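DNA polymerase sliding clamp (Archaeoglobus fulgidus, PDB 1RWZ) forms a homotrimeric ring around DNA and probably serves as a moving platform that tethers DNA polymerase and other proteins during replication. Local coordinates at residues D150-R155 with F161-K166. Numbering follows the deposited sequence.
Sequences DQVIFR and FRIEAK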
ATOM      1  N   ASP A 150      -0.651   8.356  25.380  1.00 22.88           N
ATOM      2  CA  ASP A 150       0.724   7.997  25.072  1.00 22.67           C
ATOM      3  C   ASP A 150       1.266   7.121  26.202  1.00 21.25           C
ATOM      4  O   ASP A 150       2.437   6.750  26.216  1.00 20.53           O
ATOM      5  CB  ASP A 150       1.575   9.259  24.880  1.00 25.96           C
ATOM      6  CG  ASP A 150       1.667  10.103  26.131  1.00 28.02           C
ATOM      7  OD1 ASP A 150       0.711  10.104  26.932  1.00 28.95           O
ATOM      8  OD2 ASP A 150       2.701  10.787  26.301  1.00 31.55           O
ATOM      9  N   GLN A 151       0.386   6.785  27.143  1.00 20.67           N
ATOM     10  CA  GLN A 151       0.732   5.934  28.281  1.00 20.91           C
ATOM     11  C   GLN A 151      -0.385   4.939  28.552  1.00 19.23           C
ATOM     12  O   GLN A 151      -1.558   5.250  28.371  1.00 19.25           O
ATOM     13  CB  GLN A 151       0.930   6.767  29.543  1.00 22.77           C
ATOM     14  CG  GLN A 151       2.054   7.753  29.463  1.00 27.74           C
ATOM     15  CD  GLN A 151       2.119   8.638  30.690  1.00 28.66           C
ATOM     16  OE1 GLN A 151       3.125   9.286  30.942  1.00 32.71           O
ATOM     17  NE2 GLN A 151       1.034   8.673  31.456  1.00 31.38           N
ATOM     18  N   VAL A 152      -0.017   3.744  29.000  1.00 18.09           N
ATOM     19  CA  VAL A 152      -0.999   2.715  29.312  1.00 17.06           C
ATOM     20  C   VAL A 152      -0.654   2.000  30.603  1.00 16.50           C
ATOM     21  O   VAL A 152       0.517   1.875  30.969  1.00 16.40           O
ATOM     22  CB  VAL A 152      -1.092   1.643  28.202  1.00 17.42           C
ATOM     23  CG1 VAL A 152      -1.700   2.234  26.956  1.00 19.59           C
ATOM     24  CG2 VAL A 152       0.288   1.075  27.914  1.00 16.47           C
ATOM     25  N   ILE A 153      -1.683   1.538  31.298  1.00 15.35           N
ATOM     26  CA  ILE A 153      -1.491   0.796  32.528  1.00 15.85           C
ATOM     27  C   ILE A 153      -1.694  -0.686  32.227  1.00 16.03           C
ATOM     28  O   ILE A 153      -2.653  -1.052  31.546  1.00 16.51           O
ATOM     29  CB  ILE A 153      -2.527   1.193  33.600  1.00 17.30           C
ATOM     30  CG1 ILE A 153      -2.251   2.615  34.093  1.00 18.99           C
ATOM     31  CG2 ILE A 153      -2.480   0.210  34.762  1.00 18.06           C
ATOM     32  CD1 ILE A 153      -3.314   3.154  35.034  1.00 21.52           C
ATOM     33  N   PHE A 154      -0.770  -1.519  32.698  1.00 14.73           N
ATOM     34  CA  PHE A 154      -0.893  -2.968  32.557  1.00 15.41           C
ATOM     35  C   PHE A 154      -1.309  -3.399  33.953  1.00 16.06           C
ATOM     36  O   PHE A 154      -0.659  -3.041  34.939  1.00 15.92           O
ATOM     37  CB  PHE A 154       0.441  -3.636  32.215  1.00 13.81           C
ATOM     38  CG  PHE A 154       0.821  -3.553  30.763  1.00 13.74           C
ATOM     39  CD1 PHE A 154       1.855  -4.342  30.266  1.00 14.71           C
ATOM     40  CD2 PHE A 154       0.172  -2.680  29.897  1.00 13.75           C
ATOM     41  CE1 PHE A 154       2.238  -4.261  28.928  1.00 14.46           C
ATOM     42  CE2 PHE A 154       0.548  -2.595  28.556  1.00 12.71           C
ATOM     43  CZ  PHE A 154       1.580  -3.385  28.072  1.00 14.18           C
ATOM     44  N   ARG A 155      -2.385  -4.165  34.044  1.00 16.86           N
ATOM     45  CA  ARG A 155      -2.884  -4.597  35.337  1.00 18.34           C
ATOM     46  C   ARG A 155      -3.244  -6.074  35.319  1.00 17.93           C
ATOM     47  O   ARG A 155      -3.881  -6.556  34.386  1.00 17.28           O
ATOM     48  CB  ARG A 155      -4.106  -3.750  35.696  1.00 21.03           C
ATOM     49  CG  ARG A 155      -4.845  -4.145  36.950  1.00 25.88           C
ATOM     50  CD  ARG A 155      -6.071  -3.252  37.103  1.00 30.01           C
ATOM     51  NE  ARG A 155      -6.997  -3.737  38.121  1.00 34.57           N
ATOM     52  CZ  ARG A 155      -8.187  -3.193  38.360  1.00 35.72           C
ATOM     53  NH1 ARG A 155      -8.593  -2.146  37.652  1.00 37.30           N
ATOM     54  NH2 ARG A 155      -8.971  -3.694  39.305  1.00 37.64           N
ATOM     55  N   PHE A 161      -6.232 -10.049  32.911  1.00 18.44           N
ATOM     56  CA  PHE A 161      -5.248  -9.063  32.477  1.00 17.23           C
ATOM     57  C   PHE A 161      -5.906  -7.897  31.752  1.00 17.61           C
ATOM     58  O   PHE A 161      -6.723  -8.093  30.848  1.00 16.94           O
ATOM     59  CB  PHE A 161      -4.235  -9.745  31.554  1.00 16.19           C
ATOM     60  CG  PHE A 161      -3.204  -8.816  30.983  1.00 15.50           C
ATOM     61  CD1 PHE A 161      -2.359  -8.088  31.819  1.00 15.72           C
ATOM     62  CD2 PHE A 161      -3.065  -8.684  29.607  1.00 15.37           C
ATOM     63  CE1 PHE A 161      -1.390  -7.245  31.286  1.00 15.59           C
ATOM     64  CE2 PHE A 161      -2.101  -7.845  29.064  1.00 16.15           C
ATOM     65  CZ  PHE A 161      -1.259  -7.122  29.907  1.00 16.05           C
ATOM     66  N   ARG A 162      -5.543  -6.679  32.145  1.00 17.21           N
ATOM     67  CA  ARG A 162      -6.109  -5.492  31.519  1.00 18.34           C
ATOM     68  C   ARG A 162      -5.033  -4.515  31.072  1.00 17.75           C
ATOM     69  O   ARG A 162      -3.965  -4.433  31.675  1.00 17.03           O
ATOM     70  CB  ARG A 162      -7.042  -4.758  32.489  1.00 20.68           C
ATOM     71  CG  ARG A 162      -8.166  -5.592  33.065  1.00 25.89           C
ATOM     72  CD  ARG A 162      -9.201  -4.697  33.738  1.00 29.83           C
ATOM     73  NE  ARG A 162     -10.209  -5.465  34.468  1.00 34.34           N
ATOM     74  CZ  ARG A 162     -10.033  -5.952  35.694  1.00 35.80           C
ATOM     75  NH1 ARG A 162      -8.889  -5.746  36.333  1.00 36.76           N
ATOM     76  NH2 ARG A 162     -11.000  -6.649  36.278  1.00 37.07           N
ATOM     77  N   ILE A 163      -5.330  -3.796  29.995  1.00 17.05           N
ATOM     78  CA  ILE A 163      -4.458  -2.757  29.461  1.00 17.39           C
ATOM     79  C   ILE A 163      -5.407  -1.565  29.388  1.00 18.35           C
ATOM     80  O   ILE A 163      -6.419  -1.617  28.686  1.00 18.08           O
ATOM     81  CB  ILE A 163      -3.935  -3.090  28.049  1.00 16.95           C
ATOM     82  CG1 ILE A 163      -2.973  -4.283  28.111  1.00 16.73           C
ATOM     83  CG2 ILE A 163      -3.205  -1.875  27.465  1.00 17.44           C
ATOM     84  CD1 ILE A 163      -2.455  -4.724  26.751  1.00 17.07           C
ATOM     85  N   GLU A 164      -5.096  -0.502  30.125  1.00 18.98           N
ATOM     86  CA  GLU A 164      -5.971   0.663  30.162  1.00 20.48           C
ATOM     87  C   GLU A 164      -5.288   1.959  29.755  1.00 20.55           C
ATOM     88  O   GLU A 164      -4.121   2.187  30.071  1.00 18.82           O
ATOM     89  CB  GLU A 164      -6.541   0.832  31.573  1.00 23.18           C
ATOM     90  CG  GLU A 164      -6.916  -0.479  32.245  1.00 27.83           C
ATOM     91  CD  GLU A 164      -7.430  -0.297  33.662  1.00 30.28           C
ATOM     92  OE1 GLU A 164      -6.856   0.527  34.410  1.00 31.90           O
ATOM     93  OE2 GLU A 164      -8.399  -0.991  34.034  1.00 32.49           O
ATOM     94  N   ALA A 165      -6.033   2.808  29.054  1.00 20.93           N
ATOM     95  CA  ALA A 165      -5.522   4.100  28.616  1.00 21.73           C
ATOM     96  C   ALA A 165      -6.615   5.135  28.848  1.00 22.62           C
ATOM     97  O   ALA A 165      -7.794   4.879  28.583  1.00 21.28           O
ATOM     98  CB  ALA A 165      -5.139   4.051  27.140  1.00 21.88           C
ATOM     99  N   LYS A 166      -6.229   6.301  29.352  1.00 23.47           N
ATOM    100  CA  LYS A 166      -7.197   7.355  29.620  1.00 24.73           C
ATOM    101  C   LYS A 166      -6.796   8.664  28.969  1.00 24.68           C
ATOM    102  O   LYS A 166      -5.629   9.044  28.986  1.00 23.89           O
ATOM    103  CB  LYS A 166      -7.350   7.564  31.128  1.00 26.94           C
ATOM    104  CG  LYS A 166      -7.849   6.343  31.877  1.00 30.54           C
ATOM    105  CD  LYS A 166      -8.012   6.640  33.360  1.00 33.38           C
ATOM    106  CE  LYS A 166      -8.594   5.446  34.104  1.00 35.16           C
ATOM    107  NZ  LYS A 166      -9.944   5.079  33.582  1.00 36.91           N
TER
HETATM  108  O   HOH W   1      -3.325   6.446  30.112  1.00 22.50           O
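Phe161 turns the edge of its ring toward the face of Phe154, a T-shaped pair on the buried side of the β-hairpin formed by strands 151-157 and 160-166, in the C-terminal domain of this PCNA subunit. The ring planes stand at 84°, and Phe161 CZ lies over the rim of the Phe154 ring rather than its middle. With chi1 at 177°, CG of Phe161 points opposite the backbone N and the ring reaches across to the neighbouring strand, where CE1 also meets Phe154 CB at 4.2 Å. Ile163, the non-hydrogen-bonded partner of Phe154, lies alongside that ring and points the same way, with CG1 3.9 Å from Phe154 CE2. Val152 CG1 and the methyl of Ala165 continue this apolar surface, which packs against helices 135-146 and 195-201; Phe193 adds a second edge-to-face partner to Phe154.

The other face of the hairpin bears Ile153, Glu164 and two arginines. Arg155 and Arg162 run side by side, and Arg162 NH1 sits over the centre of the Arg155 guanidinium, 3.2 Å above its plane, the two planes 51° apart. Nearby acidic groups probably temper the closeness of these like charges: Glu164 OE2 makes a long salt bridge of 3.8 Å to Arg155 NH1, its carboxylate nearly perpendicular to the guanidinium, and Asp157 is a weak, distant partner of both arginines.

Ile153–Glu164 and Arg155–Arg162 are antiparallel hydrogen-bonded pairs, each closed by two backbone bonds. Beyond them a water bridges the strands, donating to Gln151 O at 2.8 Å and accepting from Lys166 N at 3.0 Å.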